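Local coordinates for non-toxic crystal protein (Bacillus thuringiensis, PDB 2D42) that is of unknown function, forming non-toxic parasporal crystals, but closely resembles in structure the beta-pore-forming toxins of the aerolysin and epsilon-toxin type, at residues Phe77-Ser83 / Tyr156-Gln160; Phe109-Ser115 / Ile232-Thr236; Ser86-Gly92 / Ala123-Lys129; Asn198-Leu203 / Gln217-Tyr221. All coordinates share one frame; numbering follows the deposited sequence.

Contact 1: Phe77-Ser83 / Tyr156-Gln160; sequences FSNAYTS and YTLEQ
With its CG anti to the backbone N (chi1 -166°), Y156 reaches from strand 156-160 to F77, whose own CG is anti to the carbonyl carbon and leans beside the backbone N. The two side chains run antiparallel to one another, each putting its CB on the other's ring. Y156 CB stands over the centre of the F77 ring, 3.7 Å from the centroid, and F77 CB lies over the Y156 face, nearer the rim. Both are CH-pi contacts. The ring planes are only 7° apart, but the centroids are 4.8 Å apart and the rings barely overlap. Further along, L158 sends CD2 over one face of Y81, 3.9 Å from the ring centroid and shifted toward the rim, nearest Y81 CD2. The extended side chain of Q160 comes in nearly perpendicular to that of Y81, bringing NE2 to the ring edge, in its plane. Q160 NE2 also donates a weak hydrogen bond of 3.4 Å to S83 OG. The phenol oxygen of Y156 is bound by D140. The strand axes approach to 9.4 Å and cross at -39°, with no backbone bond between the segments, consistent with two facing layers of a curled sheet, not adjacent strands. Strand 77-83 is hydrogen-bonded through its backbone to strand 129-146. L158 also touches L58 of strand 54-65 and F138 of strand 129-146, while F77 and Y156 pack on I238 of strand 219-244.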
loop_
_atom_site.group_PDB
_atom_site.type_symbol
_atom_site.label_atom_id
_atom_site.label_comp_id
_atom_site.label_asym_id
_atom_site.label_seq_id
_atom_site.Cartn_x
_atom_site.Cartn_y
_atom_site.Cartn_z
ATOM N N PHE A 77 10.486 -22.065 -20.270
ATOM C CA PHE A 77 9.473 -21.935 -19.236
ATOM C C PHE A 77 8.775 -20.580 -19.216
ATOM O O PHE A 77 9.383 -19.544 -19.468
ATOM C CB PHE A 77 10.103 -22.163 -17.859
ATOM C CG PHE A 77 10.558 -23.575 -17.614
ATOM C CD1 PHE A 77 9.631 -24.599 -17.431
ATOM C CD2 PHE A 77 11.914 -23.874 -17.524
ATOM C CE1 PHE A 77 10.051 -25.903 -17.154
ATOM C CE2 PHE A 77 12.344 -25.170 -17.252
ATOM C CZ PHE A 77 11.410 -26.185 -17.065
ATOM N N SER A 78 7.491 -20.615 -18.886
ATOM C CA SER A 78 6.662 -19.426 -18.776
ATOM C C SER A 78 5.626 -19.724 -17.709
ATOM O O SER A 78 4.748 -20.557 -17.907
ATOM C CB SER A 78 5.954 -19.125 -20.095
ATOM O OG SER A 78 4.953 -18.141 -19.897
ATOM N N ASN A 79 5.721 -19.047 -16.576
ATOM C CA ASN A 79 4.771 -19.291 -15.515
ATOM C C ASN A 79 4.342 -17.976 -14.865
ATOM O O ASN A 79 5.171 -17.178 -14.430
ATOM C CB ASN A 79 5.402 -20.265 -14.511
ATOM C CG ASN A 79 5.849 -21.583 -15.177
ATOM O OD1 ASN A 79 5.047 -22.493 -15.404
ATOM N ND2 ASN A 79 7.130 -21.668 -15.512
ATOM N N ALA A 80 3.035 -17.742 -14.837
ATOM C CA ALA A 80 2.485 -16.525 -14.254
ATOM C C ALA A 80 2.119 -16.792 -12.803
ATOM O O ALA A 80 1.085 -17.388 -12.521
ATOM C CB ALA A 80 1.251 -16.075 -15.042
ATOM N N TYR A 81 2.976 -16.345 -11.889
ATOM C CA TYR A 81 2.775 -16.539 -10.458
ATOM C C TYR A 81 2.129 -15.326 -9.803
ATOM O O TYR A 81 2.516 -14.186 -10.055
ATOM C CB TYR A 81 4.116 -16.815 -9.771
ATOM C CG TYR A 81 3.978 -17.552 -8.460
ATOM C CD1 TYR A 81 3.617 -18.904 -8.437
ATOM C CD2 TYR A 81 4.175 -16.898 -7.244
ATOM C CE1 TYR A 81 3.455 -19.591 -7.229
ATOM C CE2 TYR A 81 4.014 -17.571 -6.030
ATOM C CZ TYR A 81 3.652 -18.918 -6.029
ATOM O OH TYR A 81 3.474 -19.589 -4.837
ATOM N N THR A 82 1.162 -15.585 -8.936
ATOM C CA THR A 82 0.449 -14.525 -8.244
ATOM C C THR A 82 0.830 -14.438 -6.782
ATOM O O THR A 82 0.665 -15.400 -6.037
ATOM C CB THR A 82 -1.064 -14.743 -8.311
ATOM O OG1 THR A 82 -1.490 -14.682 -9.675
ATOM C CG2 THR A 82 -1.790 -13.678 -7.500
ATOM N N SER A 83 1.339 -13.282 -6.375
ATOM C CA SER A 83 1.716 -13.065 -4.983
ATOM C C SER A 83 0.811 -11.971 -4.419
ATOM O O SER A 83 0.442 -11.032 -5.124
ATOM C CB SER A 83 3.185 -12.645 -4.882
ATOM O OG SER A 83 4.047 -13.681 -5.331
ATOM N N TYR A 156 12.125 -25.769 -12.795
ATOM C CA TYR A 156 11.990 -24.308 -12.750
ATOM C C TYR A 156 11.562 -23.925 -11.339
ATOM O O TYR A 156 10.482 -24.312 -10.881
ATOM C CB TYR A 156 10.933 -23.866 -13.777
ATOM C CG TYR A 156 10.906 -22.384 -14.089
ATOM C CD1 TYR A 156 12.081 -21.626 -14.120
ATOM C CD2 TYR A 156 9.709 -21.751 -14.418
ATOM C CE1 TYR A 156 12.056 -20.267 -14.478
ATOM C CE2 TYR A 156 9.671 -20.402 -14.779
ATOM C CZ TYR A 156 10.844 -19.667 -14.812
ATOM O OH TYR A 156 10.808 -18.349 -15.228
ATOM N N THR A 157 12.426 -23.186 -10.648
ATOM C CA THR A 157 12.180 -22.771 -9.273
ATOM C C THR A 157 12.056 -21.269 -9.081
ATOM O O THR A 157 12.804 -20.486 -9.676
ATOM C CB THR A 157 13.318 -23.265 -8.354
ATOM O OG1 THR A 157 13.345 -24.692 -8.376
ATOM C CG2 THR A 157 13.120 -22.781 -6.922
ATOM N N LEU A 158 11.102 -20.876 -8.245
ATOM C CA LEU A 158 10.899 -19.474 -7.929
ATOM C C LEU A 158 11.280 -19.232 -6.482
ATOM O O LEU A 158 10.848 -19.958 -5.580
ATOM C CB LEU A 158 9.438 -19.058 -8.117
ATOM C CG LEU A 158 9.091 -17.665 -7.561
ATOM C CD1 LEU A 158 9.809 -16.593 -8.370
ATOM C CD2 LEU A 158 7.589 -17.435 -7.604
ATOM N N GLU A 159 12.102 -18.216 -6.260
ATOM C CA GLU A 159 12.488 -17.853 -4.912
ATOM C C GLU A 159 11.477 -16.781 -4.505
ATOM O O GLU A 159 11.470 -15.681 -5.063
ATOM C CB GLU A 159 13.900 -17.290 -4.903
ATOM C CG GLU A 159 14.433 -16.992 -3.535
ATOM C CD GLU A 159 15.915 -16.707 -3.578
ATOM O OE1 GLU A 159 16.294 -15.541 -3.824
ATOM O OE2 GLU A 159 16.701 -17.662 -3.389
ATOM N N GLN A 160 10.615 -17.121 -3.553
ATOM C CA GLN A 160 9.583 -16.212 -3.084
ATOM C C GLN A 160 9.883 -15.616 -1.720
ATOM O O GLN A 160 10.091 -16.341 -0.746
ATOM C CB GLN A 160 8.234 -16.930 -3.022
ATOM C CG GLN A 160 7.071 -16.013 -2.659
ATOM C CD GLN A 160 5.753 -16.751 -2.579
ATOM O OE1 GLN A 160 5.619 -17.708 -1.819
ATOM N NE2 GLN A 160 4.765 -16.308 -3.363
#

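Contact 2: Phe109-Ser115 / Ile232-Thr236; sequences FEQVGLS and IGLQT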
loop_
_atom_site.group_PDB
_atom_site.type_symbol
_atom_site.label_atom_id
_atom_site.label_comp_id
_atom_site.label_asym_id
_atom_site.label_seq_id
_atom_site.Cartn_x
_atom_site.Cartn_y
_atom_site.Cartn_z
ATOM N N PHE A 109 15.851 -8.075 0.388
ATOM C CA PHE A 109 15.690 -9.337 1.077
ATOM C C PHE A 109 17.066 -9.858 1.464
ATOM O O PHE A 109 17.726 -10.596 0.731
ATOM C CB PHE A 109 14.889 -10.273 0.169
ATOM C CG PHE A 109 13.466 -9.807 -0.044
ATOM C CD1 PHE A 109 12.423 -10.332 0.717
ATOM C CD2 PHE A 109 13.182 -8.775 -0.948
ATOM C CE1 PHE A 109 11.123 -9.844 0.593
ATOM C CE2 PHE A 109 11.880 -8.273 -1.081
ATOM C CZ PHE A 109 10.849 -8.807 -0.310
ATOM N N GLU A 110 17.479 -9.420 2.644
ATOM C CA GLU A 110 18.777 -9.733 3.216
ATOM C C GLU A 110 19.226 -11.189 3.166
ATOM O O GLU A 110 20.410 -11.453 2.957
ATOM C CB GLU A 110 18.806 -9.230 4.652
ATOM C CG GLU A 110 20.145 -9.306 5.342
ATOM C CD GLU A 110 20.130 -8.523 6.637
ATOM O OE1 GLU A 110 20.581 -7.356 6.634
ATOM O OE2 GLU A 110 19.644 -9.066 7.650
ATOM N N GLN A 111 18.301 -12.127 3.347
ATOM C CA GLN A 111 18.667 -13.539 3.329
ATOM C C GLN A 111 19.126 -14.063 1.979
ATOM O O GLN A 111 19.763 -15.112 1.911
ATOM C CB GLN A 111 17.520 -14.408 3.855
ATOM C CG GLN A 111 17.454 -14.441 5.373
ATOM C CD GLN A 111 16.780 -15.691 5.904
ATOM O OE1 GLN A 111 17.124 -16.809 5.512
ATOM N NE2 GLN A 111 15.822 -15.510 6.806
ATOM N N VAL A 112 18.803 -13.355 0.902
ATOM C CA VAL A 112 19.239 -13.794 -0.412
ATOM C C VAL A 112 20.014 -12.695 -1.132
ATOM O O VAL A 112 20.479 -12.885 -2.253
ATOM C CB VAL A 112 18.049 -14.260 -1.283
ATOM C CG1 VAL A 112 17.458 -15.549 -0.695
ATOM C CG2 VAL A 112 16.981 -13.163 -1.358
ATOM N N GLY A 113 20.155 -11.549 -0.473
ATOM C CA GLY A 113 20.888 -10.439 -1.057
ATOM C C GLY A 113 20.278 -9.908 -2.342
ATOM O O GLY A 113 20.995 -9.538 -3.265
ATOM N N LEU A 114 18.953 -9.846 -2.398
ATOM C CA LEU A 114 18.283 -9.370 -3.600
ATOM C C LEU A 114 17.179 -8.370 -3.276
ATOM O O LEU A 114 16.431 -8.548 -2.314
ATOM C CB LEU A 114 17.684 -10.560 -4.345
ATOM C CG LEU A 114 17.815 -10.634 -5.863
ATOM C CD1 LEU A 114 19.269 -10.467 -6.281
ATOM C CD2 LEU A 114 17.285 -11.969 -6.331
ATOM N N SER A 115 17.080 -7.310 -4.074
ATOM C CA SER A 115 16.020 -6.339 -3.855
ATOM C C SER A 115 14.790 -6.810 -4.611
ATOM O O SER A 115 14.898 -7.544 -5.593
ATOM C CB SER A 115 16.432 -4.947 -4.352
ATOM O OG SER A 115 17.409 -4.398 -3.489
ATOM N N ILE A 232 6.423 -12.004 -2.592
ATOM C CA ILE A 232 6.783 -11.596 -3.941
ATOM C C ILE A 232 7.870 -12.502 -4.511
ATOM O O ILE A 232 8.758 -12.961 -3.782
ATOM C CB ILE A 232 7.318 -10.146 -3.985
ATOM C CG1 ILE A 232 8.647 -10.058 -3.246
ATOM C CG2 ILE A 232 6.340 -9.197 -3.324
ATOM C CD1 ILE A 232 9.381 -8.769 -3.505
ATOM N N GLY A 233 7.787 -12.751 -5.813
ATOM C CA GLY A 233 8.786 -13.564 -6.486
ATOM C C GLY A 233 10.014 -12.689 -6.638
ATOM O O GLY A 233 9.905 -11.570 -7.140
ATOM N N LEU A 234 11.169 -13.187 -6.203
ATOM C CA LEU A 234 12.416 -12.431 -6.254
ATOM C C LEU A 234 13.304 -12.759 -7.452
ATOM O O LEU A 234 13.880 -11.861 -8.076
ATOM C CB LEU A 234 13.204 -12.653 -4.951
ATOM C CG LEU A 234 12.480 -12.165 -3.686
ATOM C CD1 LEU A 234 13.283 -12.517 -2.438
ATOM C CD2 LEU A 234 12.256 -10.656 -3.791
ATOM N N GLN A 235 13.441 -14.047 -7.745
ATOM C CA GLN A 235 14.246 -14.501 -8.876
ATOM C C GLN A 235 13.902 -15.952 -9.174
ATOM O O GLN A 235 13.250 -16.622 -8.368
ATOM C CB GLN A 235 15.742 -14.394 -8.568
ATOM C CG GLN A 235 16.245 -15.425 -7.572
ATOM C CD GLN A 235 17.738 -15.313 -7.327
ATOM O OE1 GLN A 235 18.535 -15.357 -8.264
ATOM N NE2 GLN A 235 18.125 -15.175 -6.060
ATOM N N THR A 236 14.356 -16.444 -10.320
ATOM C CA THR A 236 14.080 -17.818 -10.706
ATOM C C THR A 236 15.356 -18.581 -11.002
ATOM O O THR A 236 16.400 -17.989 -11.282
ATOM C CB THR A 236 13.201 -17.881 -11.953
ATOM O OG1 THR A 236 13.843 -17.166 -13.017
ATOM C CG2 THR A 236 11.841 -17.268 -11.678
HETATM O O HOH W 1 13.928 -9.216 -7.562
#
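One face of the F109 ring is covered by L234, whose CD2 stands 3.5 Å above the ring plane and toward the rim, while the carbonyl O of L114, in F109's own segment, lies at the ring edge and in its plane. The ring belongs to a beta hairpin that joins strand 101-109 to strand 114-122. F109 N donates to L114 O at 2.8 Å, and G113 and L114 together face F109 as a G1 beta bulge, G113 having the positive phi of 62° that such a bulge uses. The hairpin end lies against strand 232-236 without a direct hydrogen bond between them. Both methyls of L234 lie against this face of F109: CD2 makes a CH-pi contact 26° off the ring normal, and L234 CD1 lies 3.6 Å from F109 CG. V112 CG2 meets the same CD1 methyl. At the far end of the ring I232 CD1 comes in obliquely, 3.5 Å from F109 CZ. L114 is set nearly perpendicular to Q235, its CD2 resting against the Q235 side chain from CB to the amide. Q235 NE2 is hydrogen-bonded to E159 of strand 150-185. V53 touches both V112 and L234, and V49 touches F109. The polar link across the contact runs through one water, which donates to S115 O at 2.8 Å and to L234 O at 2.7 Å.

Contact 3: Ser86-Gly92 / Ala123-Lys129; sequences SSQTRDG and AVTNENK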
loop_
_atom_site.group_PDB
_atom_site.type_symbol
_atom_site.label_atom_id
_atom_site.label_comp_id
_atom_site.label_asym_id
_atom_site.label_seq_id
_atom_site.Cartn_x
_atom_site.Cartn_y
_atom_site.Cartn_z
ATOM N N SER A 86 -0.957 -7.324 1.620
ATOM C CA SER A 86 -2.086 -6.770 2.341
ATOM C C SER A 86 -1.640 -5.602 3.223
ATOM O O SER A 86 -0.554 -5.641 3.799
ATOM C CB SER A 86 -2.717 -7.862 3.197
ATOM O OG SER A 86 -3.847 -7.367 3.885
ATOM N N SER A 87 -2.464 -4.560 3.313
ATOM C CA SER A 87 -2.137 -3.405 4.148
ATOM C C SER A 87 -3.302 -3.093 5.080
ATOM O O SER A 87 -4.429 -3.520 4.834
ATOM C CB SER A 87 -1.851 -2.180 3.285
ATOM O OG SER A 87 -3.044 -1.688 2.707
ATOM N N GLN A 88 -3.029 -2.350 6.148
ATOM C CA GLN A 88 -4.075 -1.981 7.090
ATOM C C GLN A 88 -3.668 -0.773 7.901
ATOM O O GLN A 88 -2.646 -0.790 8.589
ATOM C CB GLN A 88 -4.379 -3.136 8.053
ATOM C CG GLN A 88 -5.533 -2.850 9.001
ATOM C CD GLN A 88 -5.698 -3.918 10.064
ATOM O OE1 GLN A 88 -6.739 -4.006 10.709
ATOM N NE2 GLN A 88 -4.667 -4.726 10.258
ATOM N N THR A 89 -4.473 0.279 7.828
ATOM C CA THR A 89 -4.183 1.491 8.578
ATOM C C THR A 89 -4.490 1.360 10.063
ATOM O O THR A 89 -5.497 0.761 10.453
ATOM C CB THR A 89 -5.003 2.678 8.055
ATOM O OG1 THR A 89 -4.649 2.931 6.692
ATOM C CG2 THR A 89 -4.746 3.932 8.922
ATOM N N ARG A 90 -3.614 1.936 10.880
ATOM C CA ARG A 90 -3.788 1.953 12.322
ATOM C C ARG A 90 -4.207 3.381 12.692
ATOM O O ARG A 90 -5.260 3.596 13.307
ATOM C CB ARG A 90 -2.482 1.605 13.028
ATOM C CG ARG A 90 -2.540 1.832 14.523
ATOM C CD ARG A 90 -1.195 1.602 15.184
ATOM N NE ARG A 90 -1.287 1.776 16.630
ATOM C CZ ARG A 90 -0.261 1.658 17.466
ATOM N NH1 ARG A 90 0.946 1.362 17.000
ATOM N NH2 ARG A 90 -0.444 1.827 18.768
ATOM N N ASP A 91 -3.375 4.350 12.317
ATOM C CA ASP A 91 -3.679 5.753 12.577
ATOM C C ASP A 91 -3.837 6.483 11.251
ATOM O O ASP A 91 -2.860 6.701 10.523
ATOM C CB ASP A 91 -2.579 6.414 13.410
ATOM C CG ASP A 91 -2.457 5.806 14.803
ATOM O OD1 ASP A 91 -3.469 5.275 15.309
ATOM O OD2 ASP A 91 -1.361 5.877 15.395
ATOM N N GLY A 92 -5.074 6.848 10.935
ATOM C CA GLY A 92 -5.336 7.538 9.690
ATOM C C GLY A 92 -6.203 8.779 9.823
ATOM O O GLY A 92 -6.397 9.320 10.911
ATOM N N ALA A 123 -5.989 2.261 2.301
ATOM C CA ALA A 123 -6.774 3.463 2.524
ATOM C C ALA A 123 -6.382 4.037 3.872
ATOM O O ALA A 123 -6.403 3.332 4.882
ATOM C CB ALA A 123 -8.269 3.121 2.506
ATOM N N VAL A 124 -6.004 5.310 3.886
ATOM C CA VAL A 124 -5.624 5.953 5.139
ATOM C C VAL A 124 -6.910 6.376 5.845
ATOM O O VAL A 124 -6.880 6.816 6.992
ATOM C CB VAL A 124 -4.762 7.224 4.891
ATOM C CG1 VAL A 124 -5.611 8.321 4.231
ATOM C CG2 VAL A 124 -4.178 7.720 6.205
ATOM N N THR A 125 -8.031 6.202 5.147
ATOM C CA THR A 125 -9.344 6.608 5.641
ATOM C C THR A 125 -10.121 5.626 6.502
ATOM O O THR A 125 -11.189 5.967 7.015
ATOM C CB THR A 125 -10.253 7.018 4.474
ATOM O OG1 THR A 125 -10.393 5.916 3.570
ATOM C CG2 THR A 125 -9.658 8.207 3.732
ATOM N N ASN A 126 -9.610 4.409 6.653
ATOM C CA ASN A 126 -10.287 3.427 7.486
ATOM C C ASN A 126 -9.302 2.360 7.959
ATOM O O ASN A 126 -8.157 2.315 7.509
ATOM C CB ASN A 126 -11.454 2.791 6.719
ATOM C CG ASN A 126 -10.993 1.928 5.566
ATOM O OD1 ASN A 126 -10.288 0.935 5.764
ATOM N ND2 ASN A 126 -11.393 2.296 4.352
ATOM N N GLU A 127 -9.742 1.502 8.869
ATOM C CA GLU A 127 -8.862 0.474 9.394
ATOM C C GLU A 127 -9.124 -0.904 8.816
ATOM O O GLU A 127 -8.763 -1.909 9.425
ATOM C CB GLU A 127 -8.969 0.429 10.920
ATOM C CG GLU A 127 -8.549 1.723 11.600
ATOM C CD GLU A 127 -8.696 1.669 13.110
ATOM O OE1 GLU A 127 -8.140 0.738 13.726
ATOM O OE2 GLU A 127 -9.357 2.558 13.683
ATOM N N ASN A 128 -9.747 -0.957 7.641
ATOM C CA ASN A 128 -10.037 -2.235 7.011
ATOM C C ASN A 128 -8.800 -2.786 6.310
ATOM O O ASN A 128 -7.863 -2.055 5.990
ATOM C CB ASN A 128 -11.169 -2.108 5.981
ATOM C CG ASN A 128 -12.443 -1.504 6.563
ATOM O OD1 ASN A 128 -12.817 -1.785 7.700
ATOM N ND2 ASN A 128 -13.124 -0.683 5.767
ATOM N N LYS A 129 -8.823 -4.083 6.048
ATOM C CA LYS A 129 -7.723 -4.755 5.380
ATOM C C LYS A 129 -7.909 -4.639 3.871
ATOM O O LYS A 129 -9.000 -4.866 3.353
ATOM C CB LYS A 129 -7.701 -6.223 5.815
ATOM C CG LYS A 129 -6.563 -7.052 5.274
ATOM C CD LYS A 129 -6.537 -8.425 5.962
ATOM C CE LYS A 129 -5.421 -9.328 5.434
ATOM N NZ LYS A 129 -5.593 -9.710 4.002
HETATM O O HOH W 2 -4.959 0.245 4.232
HETATM O O HOH W 3 -6.850 0.294 6.178
HETATM O O HOH W 4 -6.194 -0.827 12.633
#
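An Asx turn shapes the loop 123-129 where it meets T89 and its neighbours at the corner of strand 71-94: N126 OD1 accepts from N128 N at 2.7 Å. At the corner itself, R90 and D91 form a classic beta bulge facing E225, to which R90 is also salt-bridged. The stronger of the two direct hydrogen bonds comes from T89, whose OG1 donates to A123 O at 2.6 Å, approaching from above the carbonyl plane, 35° out of it. Its OG1 is anti to the carbonyl carbon (chi1 -62°), which turns the hydroxyl to A123 O. Separately, the backbone sets T89 CB close against N126 O. G92, having no side chain, lets its CA come within 3.2 Å of V124 O in a CA-H...O contact. At the other end K129 runs extended alongside S86 and bends at its last torsion, so that K129 NZ donates a weak hydrogen bond to S86 OG at 2.9 Å. Waters bridge the segments. One accepts from T89 N at 2.9 Å and reaches N126 O and N128 O, another accepts from A123 N and donates to S87 OG, which is itself bound to E121 O, and a third links T89 O to E127 OE1. Because the segments are joined by the T89 hydroxyl, the K129 ammonium, waters and CA-H...O contacts, this junction is polar and water-bridged.

Contact 4: Asn198-Leu203 / Gln217-Tyr221; sequences NIIDVL and QNRAY
Helix 199-203 begins over strand 219-221, the short axes 7.9 Å apart at closest approach and at 50° between their N-to-C directions, with I200 and A220 the residues whose CA atoms come nearest, at 5.7 Å. N198 is the N-cap. Its OD1 receives I200 N at 3.1 Å along a nearly straight bond (172°), the donor lying above the carbonyl plane. The same OD1 accepts from a water that also donates to N218 O, while N198 ND2 donates to N218 OD1, a bond modelled at a doubtfully short length, with the amide planes almost perpendicular. N218 sits with R219 in a G1 beta bulge facing S214. Behind this polar edge I200 lays CG2 on the backbone of R219, 3.5 Å from its C, and L203 CD1 meets A220 CB at 3.7 Å. I213 of strand 211-214 touches both I200 and A220, and L203 reaches L5 of helix 5-19. N198 OD1 has two donors, I200 N and the water, which favours this orientation of the amide, and through the water shared with N218 O the cap that receives I200 N is also linked to the bulge at the start of the strand.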
loop_
_atom_site.group_PDB
_atom_site.type_symbol
_atom_site.label_atom_id
_atom_site.label_comp_id
_atom_site.label_asym_id
_atom_site.label_seq_id
_atom_site.Cartn_x
_atom_site.Cartn_y
_atom_site.Cartn_z
ATOM N N ASN A 198 -10.836 27.679 7.356
ATOM C CA ASN A 198 -9.802 26.905 6.701
ATOM C C ASN A 198 -9.601 25.691 7.610
ATOM O O ASN A 198 -9.513 25.836 8.834
ATOM C CB ASN A 198 -8.515 27.723 6.621
ATOM C CG ASN A 198 -7.486 27.107 5.695
ATOM O OD1 ASN A 198 -7.299 25.888 5.668
ATOM N ND2 ASN A 198 -6.798 27.954 4.941
ATOM N N ILE A 199 -9.538 24.499 7.026
ATOM C CA ILE A 199 -9.357 23.295 7.830
ATOM C C ILE A 199 -8.064 23.333 8.650
ATOM O O ILE A 199 -7.980 22.708 9.704
ATOM C CB ILE A 199 -9.380 22.017 6.951
ATOM C CG1 ILE A 199 -9.482 20.772 7.845
ATOM C CG2 ILE A 199 -8.114 21.939 6.089
ATOM C CD1 ILE A 199 -10.756 20.716 8.694
ATOM N N ILE A 200 -7.058 24.075 8.188
ATOM C CA ILE A 200 -5.803 24.141 8.938
ATOM C C ILE A 200 -5.981 24.893 10.254
ATOM O O ILE A 200 -5.311 24.597 11.247
ATOM C CB ILE A 200 -4.667 24.811 8.121
ATOM C CG1 ILE A 200 -4.951 26.301 7.928
ATOM C CG2 ILE A 200 -4.513 24.105 6.770
ATOM C CD1 ILE A 200 -3.823 27.049 7.235
ATOM N N ASP A 201 -6.894 25.864 10.271
ATOM C CA ASP A 201 -7.140 26.630 11.484
ATOM C C ASP A 201 -7.929 25.789 12.474
ATOM O O ASP A 201 -7.785 25.944 13.690
ATOM C CB ASP A 201 -7.894 27.918 11.161
ATOM C CG ASP A 201 -7.094 28.856 10.273
ATOM O OD1 ASP A 201 -5.915 29.123 10.590
ATOM O OD2 ASP A 201 -7.646 29.332 9.259
ATOM N N VAL A 202 -8.759 24.894 11.950
ATOM C CA VAL A 202 -9.559 24.004 12.790
ATOM C C VAL A 202 -8.634 23.028 13.523
ATOM O O VAL A 202 -8.742 22.843 14.739
ATOM C CB VAL A 202 -10.564 23.190 11.940
ATOM C CG1 VAL A 202 -11.218 22.108 12.786
ATOM C CG2 VAL A 202 -11.620 24.115 11.366
ATOM N N LEU A 203 -7.728 22.413 12.767
ATOM C CA LEU A 203 -6.774 21.446 13.306
ATOM C C LEU A 203 -5.840 22.106 14.305
ATOM O O LEU A 203 -5.515 21.536 15.343
ATOM C CB LEU A 203 -5.954 20.824 12.166
ATOM C CG LEU A 203 -6.764 20.005 11.152
ATOM C CD1 LEU A 203 -5.932 19.694 9.925
ATOM C CD2 LEU A 203 -7.251 18.730 11.818
ATOM N N GLN A 217 2.002 27.435 3.109
ATOM C CA GLN A 217 1.454 26.639 2.015
ATOM C C GLN A 217 -0.046 26.389 2.145
ATOM O O GLN A 217 -0.639 25.676 1.332
ATOM C CB GLN A 217 2.194 25.301 1.929
ATOM C CG GLN A 217 3.707 25.438 1.859
ATOM C CD GLN A 217 4.408 24.098 1.734
ATOM O OE1 GLN A 217 4.339 23.441 0.695
ATOM N NE2 GLN A 217 5.082 23.681 2.802
ATOM N N ASN A 218 -0.648 26.971 3.176
ATOM C CA ASN A 218 -2.079 26.836 3.415
ATOM C C ASN A 218 -2.516 25.372 3.424
ATOM O O ASN A 218 -3.487 24.987 2.773
ATOM C CB ASN A 218 -2.844 27.611 2.341
ATOM C CG ASN A 218 -4.330 27.591 2.564
ATOM O OD1 ASN A 218 -4.802 27.839 3.672
ATOM N ND2 ASN A 218 -5.083 27.295 1.512
ATOM N N ARG A 219 -1.801 24.558 4.185
ATOM C CA ARG A 219 -2.111 23.141 4.249
ATOM C C ARG A 219 -1.610 22.540 5.545
ATOM O O ARG A 219 -0.811 23.146 6.269
ATOM C CB ARG A 219 -1.446 22.415 3.077
ATOM C CG ARG A 219 0.076 22.504 3.132
ATOM C CD ARG A 219 0.731 21.939 1.891
ATOM N NE ARG A 219 0.310 22.627 0.675
ATOM C CZ ARG A 219 0.910 22.473 -0.500
ATOM N NH1 ARG A 219 1.948 21.659 -0.595
ATOM N NH2 ARG A 219 0.480 23.124 -1.574
ATOM N N ALA A 220 -2.097 21.341 5.833
ATOM C CA ALA A 220 -1.684 20.621 7.022
ATOM C C ALA A 220 -1.114 19.301 6.528
ATOM O O ALA A 220 -1.668 18.681 5.623
ATOM C CB ALA A 220 -2.873 20.380 7.933
ATOM N N TYR A 221 0.010 18.882 7.096
ATOM C CA TYR A 221 0.617 17.625 6.691
ATOM C C TYR A 221 0.274 16.574 7.738
ATOM O O TYR A 221 0.553 16.749 8.925
ATOM C CB TYR A 221 2.137 17.772 6.560
ATOM C CG TYR A 221 2.582 18.542 5.333
ATOM C CD1 TYR A 221 2.742 19.928 5.364
ATOM C CD2 TYR A 221 2.837 17.877 4.133
ATOM C CE1 TYR A 221 3.153 20.642 4.218
ATOM C CE2 TYR A 221 3.242 18.574 2.987
ATOM C CZ TYR A 221 3.399 19.954 3.034
ATOM O OH TYR A 221 3.804 20.628 1.896
HETATM O O HOH W 5 -6.463 24.700 3.384
#

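How the contacts relate
All four contacts involve one large curved sheet, sampled along an elongated chain. Contact 1 is the buried one, aromatic and aliphatic, between what appear to be facing layers of that sheet. Contact 2, also largely apolar but partly exposed, adds a hairpin from outside the sheet; the two touch where the backbone of E159 pairs with L234 and Q235. Contacts 3 and 4 are more polar, relying on hydroxyl, amide and water bonds at a strand corner and a helix start, though contact 4 keeps an apolar inner side. Contacts 1 and 3 share strand 71-94, contacts 2 and 4 strand 219-244. Contacts 1 and 4 lie about 48 Å apart, centre to centre, on opposite sides of the chain's centre.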